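Local coordinates for malate dehydrogenase (Picrophilus torridus, PDB 4BGV), which catalyses the reversible NAD-dependent oxidation of malate to oxaloacetate, a step of the tricarboxylic acid cycle, at the interface of chains A and B and the interface of chains A and C. Coordinates in Å, arbitrary orientation; residue numbers count along the deposited sequence, not the author numbering. Chains: chain A/B/C, Malate dehydrogenase.

Contact 1: the interface of chains A and B. Residues chain A 37-38, 41-42, 45; chain B 221, 224-225, 231-232.
B:Tyr225 turns the CE1 edge of its ring to helix 38-47 of chain A and reaches A:Asp45 with its phenol hydroxyl. The contact is packed helix to helix, with 217-225 of chain B against 38-47 of chain A. A:Gly41, with no side chain, lets B:Leu224 and B:Tyr225 pack directly on the helix backbone: its CA lies 3.7 Å from CB of B:Leu224, and its carbonyl carbon 3.4 Å from CE1 of B:Tyr225. The ring edge points at CA of A:Lys42, whose aliphatic chain crosses the tyrosine at about a right angle, CD lying 3.6 Å from CE1 of B:Tyr225. Beyond the ring, CG of A:Asp45 stands anti to its backbone N (chi1 -165°), which sends the carboxylate toward the start of helix 232-246 of chain B. There OD2 accepts three hydrogen bonds: from OH of B:Tyr225 on its anti lone pair, from the backbone N of B:Phe231 on its syn lone pair, and from N of B:Tyr232, 45° above the carboxylate plane. The amides at this helix start would probably stabilise the negative charge. The lysine end is looser. Bent at chi2 and chi4, A:Lys42 turns its ammonium NZ to water 1, at 3.0 Å, and the water passes the link on to the phenol OH of B:Tyr232. The direct bond, from the phenol OH of B:Tyr225 to OD2 of A:Asp45, is 2.8 Å long.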
ATOM      1  N   GLY A  37      -3.131   0.696 -32.358  1.00 14.83           N
ATOM      2  CA  GLY A  37      -3.152  -0.445 -31.462  1.00 15.65           C
ATOM      3  C   GLY A  37      -2.355  -0.303 -30.174  1.00 12.93           C
ATOM      4  O   GLY A  37      -2.645  -0.990 -29.196  1.00 14.74           O
ATOM      5  N   LEU A  38      -1.342   0.562 -30.170  1.00 11.82           N
ATOM      6  CA  LEU A  38      -0.371   0.590 -29.069  1.00 12.96           C
ATOM      7  C   LEU A  38      -0.974   1.053 -27.753  1.00 13.09           C
ATOM      8  O   LEU A  38      -0.841   0.372 -26.735  1.00 10.45           O
ATOM      9  CB  LEU A  38       0.862   1.444 -29.410  1.00 10.72           C
ATOM     10  CG  LEU A  38       1.982   1.449 -28.354  1.00 12.60           C
ATOM     11  CD1 LEU A  38       2.594   0.044 -28.238  1.00 13.85           C
ATOM     12  CD2 LEU A  38       3.064   2.490 -28.707  1.00 16.35           C
ATOM     13  N   GLY A  41      -3.575  -1.390 -26.563  1.00 11.53           N
ATOM     14  CA  GLY A  41      -2.919  -2.582 -26.052  1.00 11.73           C
ATOM     15  C   GLY A  41      -2.321  -2.370 -24.670  1.00 11.21           C
ATOM     16  O   GLY A  41      -2.479  -3.222 -23.786  1.00  9.80           O
ATOM     17  N   LYS A  42      -1.634  -1.248 -24.472  1.00  9.93           N
ATOM     18  CA  LYS A  42      -1.028  -0.970 -23.166  1.00  9.11           C
ATOM     19  C   LYS A  42      -2.115  -0.820 -22.109  1.00 11.85           C
ATOM     20  O   LYS A  42      -1.997  -1.374 -21.009  1.00  6.96           O
ATOM     21  CB  LYS A  42      -0.134   0.288 -23.213  1.00  8.15           C
ATOM     22  CG  LYS A  42       1.098   0.138 -24.101  1.00 10.82           C
ATOM     23  CD  LYS A  42       2.148  -0.795 -23.489  1.00 10.56           C
ATOM     24  CE  LYS A  42       3.440  -0.902 -24.341  1.00 12.71           C
ATOM     25  NZ  LYS A  42       4.251   0.356 -24.343  1.00  9.31           N
ATOM     26  N   ASP A  45      -3.659  -4.308 -21.251  1.00  8.14           N
ATOM     27  CA  ASP A  45      -2.709  -5.156 -20.534  1.00  7.67           C
ATOM     28  C   ASP A  45      -2.656  -4.664 -19.095  1.00  9.26           C
ATOM     29  O   ASP A  45      -2.654  -5.452 -18.159  1.00  9.15           O
ATOM     30  CB  ASP A  45      -1.328  -5.050 -21.208  1.00  9.37           C
ATOM     31  CG  ASP A  45      -0.351  -6.154 -20.783  1.00  9.24           C
ATOM     32  OD1 ASP A  45      -0.740  -7.111 -20.065  1.00  8.73           O
ATOM     33  OD2 ASP A  45       0.829  -6.056 -21.183  1.00  8.86           O
TER
ATOM     34  N   ILE B 221      -3.856  -9.299 -27.105  1.00 13.53           N
ATOM     35  CA  ILE B 221      -2.810  -8.328 -26.787  1.00 13.18           C
ATOM     36  C   ILE B 221      -1.736  -8.301 -27.877  1.00 12.89           C
ATOM     37  O   ILE B 221      -1.280  -7.228 -28.297  1.00 12.88           O
ATOM     38  CB  ILE B 221      -2.190  -8.608 -25.397  1.00  8.93           C
ATOM     39  CG1 ILE B 221      -3.273  -8.488 -24.310  1.00 12.28           C
ATOM     40  CG2 ILE B 221      -1.055  -7.641 -25.109  1.00 10.24           C
ATOM     41  CD1 ILE B 221      -3.881  -7.082 -24.215  1.00 15.64           C
ATOM     42  N   LEU B 224      -2.654  -6.226 -30.757  1.00 14.32           N
ATOM     43  CA  LEU B 224      -2.577  -4.792 -30.497  1.00 15.51           C
ATOM     44  C   LEU B 224      -1.124  -4.291 -30.453  1.00 14.44           C
ATOM     45  O   LEU B 224      -0.807  -3.261 -31.049  1.00 15.29           O
ATOM     46  CB  LEU B 224      -3.317  -4.430 -29.205  1.00 15.94           C
ATOM     47  CG  LEU B 224      -4.839  -4.606 -29.261  1.00 15.87           C
ATOM     48  CD1 LEU B 224      -5.421  -4.582 -27.864  1.00 14.29           C
ATOM     49  CD2 LEU B 224      -5.471  -3.529 -30.128  1.00 14.46           C
ATOM     50  N   TYR B 225      -0.253  -5.006 -29.745  1.00 14.64           N
ATOM     51  CA  TYR B 225       1.166  -4.633 -29.679  1.00 14.05           C
ATOM     52  C   TYR B 225       1.871  -4.831 -31.030  1.00 15.84           C
ATOM     53  O   TYR B 225       2.832  -4.120 -31.363  1.00 16.08           O
ATOM     54  CB  TYR B 225       1.899  -5.448 -28.597  1.00 11.22           C
ATOM     55  CG  TYR B 225       1.634  -5.053 -27.139  1.00 13.21           C
ATOM     56  CD1 TYR B 225       1.043  -3.831 -26.798  1.00 13.70           C
ATOM     57  CD2 TYR B 225       1.988  -5.910 -26.105  1.00 13.12           C
ATOM     58  CE1 TYR B 225       0.815  -3.480 -25.453  1.00  9.86           C
ATOM     59  CE2 TYR B 225       1.759  -5.571 -24.756  1.00 12.82           C
ATOM     60  CZ  TYR B 225       1.176  -4.356 -24.441  1.00  9.30           C
ATOM     61  OH  TYR B 225       0.971  -4.047 -23.105  1.00  9.46           O
ATOM     62  N   PHE B 231       2.646  -8.245 -20.956  1.00  9.87           N
ATOM     63  CA  PHE B 231       3.604  -8.311 -19.851  1.00 11.85           C
ATOM     64  C   PHE B 231       3.086  -7.684 -18.543  1.00  7.14           C
ATOM     65  O   PHE B 231       3.459  -8.120 -17.456  1.00 10.03           O
ATOM     66  CB  PHE B 231       4.969  -7.726 -20.243  1.00  9.27           C
ATOM     67  CG  PHE B 231       4.922  -6.293 -20.713  1.00  8.25           C
ATOM     68  CD1 PHE B 231       4.615  -5.991 -22.040  1.00 13.09           C
ATOM     69  CD2 PHE B 231       5.202  -5.249 -19.833  1.00  8.67           C
ATOM     70  CE1 PHE B 231       4.574  -4.680 -22.478  1.00 12.06           C
ATOM     71  CE2 PHE B 231       5.185  -3.922 -20.279  1.00 11.10           C
ATOM     72  CZ  PHE B 231       4.866  -3.642 -21.597  1.00  9.77           C
ATOM     73  N   TYR B 232       2.221  -6.681 -18.629  1.00  9.63           N
ATOM     74  CA  TYR B 232       1.691  -6.083 -17.391  1.00 10.80           C
ATOM     75  C   TYR B 232       0.843  -7.053 -16.569  1.00 11.82           C
ATOM     76  O   TYR B 232       1.119  -7.293 -15.381  1.00 10.53           O
ATOM     77  CB  TYR B 232       0.926  -4.781 -17.660  1.00  7.00           C
ATOM     78  CG  TYR B 232       1.843  -3.630 -18.006  1.00 11.10           C
ATOM     79  CD1 TYR B 232       2.766  -3.136 -17.078  1.00  7.40           C
ATOM     80  CD2 TYR B 232       1.787  -3.035 -19.260  1.00 11.56           C
ATOM     81  CE1 TYR B 232       3.626  -2.060 -17.413  1.00  9.01           C
ATOM     82  CE2 TYR B 232       2.636  -1.964 -19.592  1.00  9.87           C
ATOM     83  CZ  TYR B 232       3.535  -1.485 -18.669  1.00  8.26           C
ATOM     84  OH  TYR B 232       4.373  -0.443 -19.022  1.00 11.57           O
TER
HETATM   85  O   HOH W   1       5.453  -0.189 -21.689  1.00 13.72           O

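Contact 2: the interface of chains A and B. Residues chain A 156, 160, 213, 220-221, 224; chain B 41, 44-45, 48.
Helix 150-165 of chain A, which carries the substrate-binding arginine A:Arg156, meets the C-terminal end of helix 38-47 of chain B and B:Glu48 just after it. NE of A:Arg156 forms a salt bridge and hydrogen bond with the carboxylate oxygen OE1 of B:Glu48 at 3.0 Å. The acceptor lies in the guanidinium plane, but the donor comes from 50° above the carboxylate plane. Water 2 joins NH2 of A:Arg156 to the same OE1 and to OD1 of B:Asp45. The other oxygen, OE2, faces the rim of A:Phe160, 3.3 Å from CZ, and reaches OE1 of A:Glu220 through water 3. A:Arg213 grips A:Glu220 side-on, NE to OE1 at 2.9 Å and NH2 to OE2, and lays its guanidinium against CE1 of A:Phe160. B:Leu44 pushes in beside this pair, its CG anti to the backbone N (chi1 -176°) and its CD2 3.8 Å from CD1 of A:Ile221. An alanine in place of A:Arg156 would probably leave OE1 of B:Glu48 without its cationic mate and water 2 without its partner in chain A. By holding NE from the neighbouring chain, B:Glu48 probably helps to position the arginine for substrate, linking the A-B interface to the active site.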
ATOM      1  N   ARG A 156      17.650   9.496  -8.393  1.00 10.46           N
ATOM      2  CA  ARG A 156      18.922   8.832  -8.714  1.00  8.99           C
ATOM      3  C   ARG A 156      19.984   9.183  -7.668  1.00 14.07           C
ATOM      4  O   ARG A 156      20.646   8.304  -7.119  1.00  8.71           O
ATOM      5  CB  ARG A 156      19.407   9.197 -10.128  1.00 10.07           C
ATOM      6  CG  ARG A 156      18.488   8.671 -11.241  1.00  8.87           C
ATOM      7  CD  ARG A 156      19.248   8.566 -12.568  1.00  9.43           C
ATOM      8  NE  ARG A 156      18.452   7.913 -13.610  1.00  9.73           N
ATOM      9  CZ  ARG A 156      17.980   8.527 -14.694  1.00 11.26           C
ATOM     10  NH1 ARG A 156      18.240   9.819 -14.903  1.00  9.80           N
ATOM     11  NH2 ARG A 156      17.250   7.845 -15.577  1.00 10.06           N
ATOM     12  N   PHE A 160      22.073   6.576  -5.062  1.00 10.21           N
ATOM     13  CA  PHE A 160      23.529   6.457  -5.009  1.00  9.47           C
ATOM     14  C   PHE A 160      24.065   6.746  -3.600  1.00 12.22           C
ATOM     15  O   PHE A 160      24.958   6.036  -3.091  1.00  9.75           O
ATOM     16  CB  PHE A 160      24.192   7.395  -6.029  1.00 11.54           C
ATOM     17  CG  PHE A 160      23.697   7.219  -7.455  1.00 10.61           C
ATOM     18  CD1 PHE A 160      23.271   5.980  -7.924  1.00  9.96           C
ATOM     19  CD2 PHE A 160      23.677   8.303  -8.329  1.00 11.12           C
ATOM     20  CE1 PHE A 160      22.822   5.825  -9.245  1.00 10.67           C
ATOM     21  CE2 PHE A 160      23.226   8.162  -9.647  1.00 10.12           C
ATOM     22  CZ  PHE A 160      22.798   6.918 -10.106  1.00 10.18           C
ATOM     23  N   ARG A 213      27.770  10.992 -11.456  1.00 11.33           N
ATOM     24  CA  ARG A 213      26.900   9.881 -11.869  1.00 11.17           C
ATOM     25  C   ARG A 213      25.468  10.337 -12.012  1.00 13.37           C
ATOM     26  O   ARG A 213      24.761   9.878 -12.905  1.00 13.60           O
ATOM     27  CB  ARG A 213      26.964   8.710 -10.887  1.00 11.80           C
ATOM     28  CG  ARG A 213      26.259   7.439 -11.369  1.00 10.32           C
ATOM     29  CD  ARG A 213      26.394   6.323 -10.344  1.00 11.35           C
ATOM     30  NE  ARG A 213      25.696   5.111 -10.773  1.00 11.02           N
ATOM     31  CZ  ARG A 213      25.532   4.036 -10.009  1.00 12.92           C
ATOM     32  NH1 ARG A 213      26.008   4.017  -8.755  1.00 11.42           N
ATOM     33  NH2 ARG A 213      24.875   2.986 -10.493  1.00 12.17           N
ATOM     34  N   GLU A 220      23.749   6.492 -18.282  1.00  9.62           N
ATOM     35  CA  GLU A 220      24.146   5.219 -17.683  1.00 14.08           C
ATOM     36  C   GLU A 220      23.124   4.149 -18.040  1.00 11.30           C
ATOM     37  O   GLU A 220      23.495   3.038 -18.415  1.00 10.17           O
ATOM     38  CB  GLU A 220      24.278   5.334 -16.154  1.00 10.48           C
ATOM     39  CG  GLU A 220      24.644   4.020 -15.458  1.00 13.71           C
ATOM     40  CD  GLU A 220      24.786   4.145 -13.930  1.00 15.11           C
ATOM     41  OE1 GLU A 220      24.427   5.206 -13.381  1.00 15.71           O
ATOM     42  OE2 GLU A 220      25.266   3.179 -13.285  1.00 14.62           O
ATOM     43  N   ILE A 221      21.843   4.481 -17.930  1.00  9.13           N
ATOM     44  CA  ILE A 221      20.790   3.524 -18.285  1.00  8.57           C
ATOM     45  C   ILE A 221      20.766   3.250 -19.793  1.00 10.00           C
ATOM     46  O   ILE A 221      20.625   2.107 -20.221  1.00 10.07           O
ATOM     47  CB  ILE A 221      19.390   3.996 -17.814  1.00  8.43           C
ATOM     48  CG1 ILE A 221      19.387   4.229 -16.305  1.00 10.52           C
ATOM     49  CG2 ILE A 221      18.329   2.955 -18.167  1.00  9.24           C
ATOM     50  CD1 ILE A 221      19.678   2.978 -15.499  1.00 12.83           C
ATOM     51  N   LEU A 224      23.178   0.635 -20.777  1.00 12.58           N
ATOM     52  CA  LEU A 224      22.815  -0.708 -20.351  1.00  9.93           C
ATOM     53  C   LEU A 224      21.691  -1.287 -21.211  1.00 10.04           C
ATOM     54  O   LEU A 224      21.694  -2.492 -21.514  1.00 12.26           O
ATOM     55  CB  LEU A 224      22.440  -0.699 -18.871  1.00  9.38           C
ATOM     56  CG  LEU A 224      23.618  -0.364 -17.948  1.00 11.37           C
ATOM     57  CD1 LEU A 224      23.181  -0.084 -16.509  1.00  8.98           C
ATOM     58  CD2 LEU A 224      24.623  -1.488 -17.979  1.00 12.01           C
TER
ATOM     59  N   GLY B  41      20.724  -3.172 -16.376  1.00  9.00           N
ATOM     60  CA  GLY B  41      19.986  -1.949 -16.656  1.00 11.97           C
ATOM     61  C   GLY B  41      18.583  -1.955 -16.065  1.00 11.59           C
ATOM     62  O   GLY B  41      18.156  -0.972 -15.461  1.00 10.37           O
ATOM     63  N   LEU B  44      18.833  -1.608 -12.275  1.00 10.23           N
ATOM     64  CA  LEU B  44      19.191  -0.260 -11.825  1.00 12.25           C
ATOM     65  C   LEU B  44      18.023   0.714 -11.997  1.00  8.58           C
ATOM     66  O   LEU B  44      17.778   1.551 -11.127  1.00  7.52           O
ATOM     67  CB  LEU B  44      20.462   0.248 -12.520  1.00 10.25           C
ATOM     68  CG  LEU B  44      21.011   1.611 -12.061  1.00  8.91           C
ATOM     69  CD1 LEU B  44      21.322   1.615 -10.554  1.00  8.91           C
ATOM     70  CD2 LEU B  44      22.249   2.053 -12.872  1.00  9.70           C
ATOM     71  N   ASP B  45      17.315   0.605 -13.121  1.00  7.47           N
ATOM     72  CA  ASP B  45      16.186   1.479 -13.412  1.00  8.40           C
ATOM     73  C   ASP B  45      15.132   1.256 -12.328  1.00  6.89           C
ATOM     74  O   ASP B  45      14.581   2.198 -11.761  1.00  7.26           O
ATOM     75  CB  ASP B  45      15.641   1.152 -14.815  1.00  7.47           C
ATOM     76  CG  ASP B  45      14.762   2.253 -15.410  1.00  7.67           C
ATOM     77  OD1 ASP B  45      14.628   3.360 -14.822  1.00  8.03           O
ATOM     78  OD2 ASP B  45      14.216   2.001 -16.514  1.00  9.46           O
ATOM     79  N   GLU B  48      16.441   2.593  -8.921  1.00  7.60           N
ATOM     80  CA  GLU B  48      16.481   4.052  -8.844  1.00  8.06           C
ATOM     81  C   GLU B  48      15.131   4.693  -8.494  1.00  9.30           C
ATOM     82  O   GLU B  48      15.077   5.867  -8.171  1.00  7.68           O
ATOM     83  CB  GLU B  48      17.090   4.653 -10.123  1.00  9.96           C
ATOM     84  CG  GLU B  48      18.621   4.502 -10.146  1.00  8.41           C
ATOM     85  CD  GLU B  48      19.257   4.906 -11.464  1.00 10.45           C
ATOM     86  OE1 GLU B  48      18.527   5.182 -12.442  1.00 10.12           O
ATOM     87  OE2 GLU B  48      20.504   4.942 -11.521  1.00 11.24           O
TER
HETATM   88  O   HOH W   2      16.423   5.385 -14.332  1.00  9.86           O
HETATM   89  O   HOH W   3      21.735   5.853 -13.590  1.00 11.79           O

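Contact 3: the interface of chains A and C. Residues chain A 167, 171, 193-194; chain C 250-252.
OD2 of A:Asp171 is gripped by two donors from chain C, which reach it from opposite faces of the carboxylate: NE of C:Arg251 at 2.8 Å and the backbone N of C:Val252, also at 2.8 Å. The arginine approaches on the syn side, whereas the amide comes from 49° above the plane. A second guanidinium nitrogen, NH2, takes the syn lone pair of OD1 at 2.9 Å, completing a side-on, two-nitrogen salt bridge with both flat groups nearly coplanar. C:Arg251 is bent at chi2 and chi3, which folds its guanidinium back beside its own strand 251-259, so that one carboxylate can bind side chain and following amide together. The paired bonds should hold the carboxylate against rotation and fix the first residues of that strand against the 3-10 helix 169-171 of chain A. Alongside, C:Val252 presents its two methyls to different neighbours. CG2 lies 3.7 Å from CG1 of A:Val167 and also touches CG1 of A:Val193, whose side chain crosses that of C:Val252 at about a right angle, while CG1 rests near CB of A:Ser194. The strand's next polar atom is held too: the hydroxyl OG of A:Ser194 donates to the carbonyl O of C:Val252 at 2.8 Å, tilted 26° from the carbonyl plane.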
ATOM      1  N   VAL A 167      22.162   3.103   3.970  1.00 10.70           N
ATOM      2  CA  VAL A 167      21.042   3.609   4.747  1.00  8.72           C
ATOM      3  C   VAL A 167      19.777   3.502   3.917  1.00  8.58           C
ATOM      4  O   VAL A 167      19.836   3.359   2.699  1.00 10.83           O
ATOM      5  CB  VAL A 167      21.238   5.102   5.178  1.00 10.10           C
ATOM      6  CG1 VAL A 167      22.360   5.251   6.208  1.00  9.80           C
ATOM      7  CG2 VAL A 167      21.512   5.986   3.963  1.00 12.44           C
ATOM      8  N   ASP A 171      15.427   7.918   4.008  1.00 10.37           N
ATOM      9  CA  ASP A 171      16.052   8.919   4.863  1.00 11.44           C
ATOM     10  C   ASP A 171      17.115   9.769   4.168  1.00 16.69           C
ATOM     11  O   ASP A 171      17.665  10.698   4.767  1.00 14.82           O
ATOM     12  CB  ASP A 171      16.603   8.245   6.117  1.00 13.90           C
ATOM     13  CG  ASP A 171      15.500   7.566   6.928  1.00 17.05           C
ATOM     14  OD1 ASP A 171      14.422   8.185   7.086  1.00 15.69           O
ATOM     15  OD2 ASP A 171      15.693   6.413   7.381  1.00 16.10           O
ATOM     16  N   VAL A 193      21.396  12.934   5.363  1.00  9.28           N
ATOM     17  CA  VAL A 193      20.700  11.726   5.791  1.00  8.54           C
ATOM     18  C   VAL A 193      19.990  12.045   7.113  1.00 10.25           C
ATOM     19  O   VAL A 193      20.645  12.301   8.136  1.00  9.64           O
ATOM     20  CB  VAL A 193      21.652  10.534   6.020  1.00 10.53           C
ATOM     21  CG1 VAL A 193      20.844   9.306   6.425  1.00 15.77           C
ATOM     22  CG2 VAL A 193      22.451  10.235   4.754  1.00 12.13           C
ATOM     23  N   SER A 194      18.661  12.050   7.077  1.00 10.37           N
ATOM     24  CA  SER A 194      17.849  12.421   8.241  1.00 11.67           C
ATOM     25  C   SER A 194      18.326  13.729   8.884  1.00 13.52           C
ATOM     26  O   SER A 194      18.323  13.856  10.112  1.00 14.24           O
ATOM     27  CB  SER A 194      17.846  11.292   9.285  1.00 13.44           C
ATOM     28  OG  SER A 194      17.290  10.107   8.744  1.00 12.38           O
TER
ATOM     29  N   LYS C 250      17.569  -0.262   7.570  1.00  8.93           N
ATOM     30  CA  LYS C 250      18.621   0.728   7.857  1.00  8.38           C
ATOM     31  C   LYS C 250      18.056   2.146   7.907  1.00  8.27           C
ATOM     32  O   LYS C 250      18.682   3.089   7.442  1.00 10.12           O
ATOM     33  CB  LYS C 250      19.807   0.663   6.872  1.00 14.87           C
ATOM     34  CG  LYS C 250      20.232  -0.734   6.401  1.00 22.15           C
ATOM     35  CD  LYS C 250      20.838  -1.576   7.493  1.00 21.27           C
ATOM     36  CE  LYS C 250      21.485  -2.851   6.890  1.00 25.61           C
ATOM     37  NZ  LYS C 250      21.875  -3.884   7.922  1.00 23.43           N
ATOM     38  N   ARG C 251      16.864   2.292   8.479  1.00  8.78           N
ATOM     39  CA  ARG C 251      16.343   3.613   8.781  1.00 10.60           C
ATOM     40  C   ARG C 251      17.304   4.345   9.704  1.00 10.02           C
ATOM     41  O   ARG C 251      17.944   3.734  10.565  1.00 10.22           O
ATOM     42  CB  ARG C 251      14.992   3.516   9.496  1.00  8.01           C
ATOM     43  CG  ARG C 251      13.862   2.802   8.714  1.00  7.81           C
ATOM     44  CD  ARG C 251      13.445   3.553   7.451  1.00 11.30           C
ATOM     45  NE  ARG C 251      13.249   4.989   7.656  1.00 13.31           N
ATOM     46  CZ  ARG C 251      12.118   5.560   8.075  1.00 15.63           C
ATOM     47  NH1 ARG C 251      11.047   4.817   8.358  1.00 11.77           N
ATOM     48  NH2 ARG C 251      12.056   6.882   8.215  1.00 15.75           N
ATOM     49  N   VAL C 252      17.372   5.660   9.550  1.00  7.69           N
ATOM     50  CA  VAL C 252      18.145   6.470  10.472  1.00 10.65           C
ATOM     51  C   VAL C 252      17.190   7.360  11.247  1.00 10.69           C
ATOM     52  O   VAL C 252      16.591   8.296  10.695  1.00 11.54           O
ATOM     53  CB  VAL C 252      19.207   7.309   9.748  1.00  8.16           C
ATOM     54  CG1 VAL C 252      19.926   8.215  10.751  1.00  8.23           C
ATOM     55  CG2 VAL C 252      20.214   6.385   9.020  1.00 11.25           C
TER

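Contacts 1 and 2 belong to one two-fold interface between chains A and B, their centres about 26 Å apart. Both pair helix 38-47 of one chain with helix 217-225 of the other: A:Gly41, A:Asp45, B:Ile221 and B:Leu224 of contact 1 return in contact 2 with the chains exchanged. Contact 3 joins chain A to chain C, its centre about 21 Å from that of contact 2 and 39 Å from that of contact 1. Helix 150-165 of contact 2 ends shortly before A:Val167 of contact 3. The centre of contact 2 is about 13 Å from the catalytic A:His180. The two interfaces would together help to join the four chains of the deposited assembly, probably a tetramer.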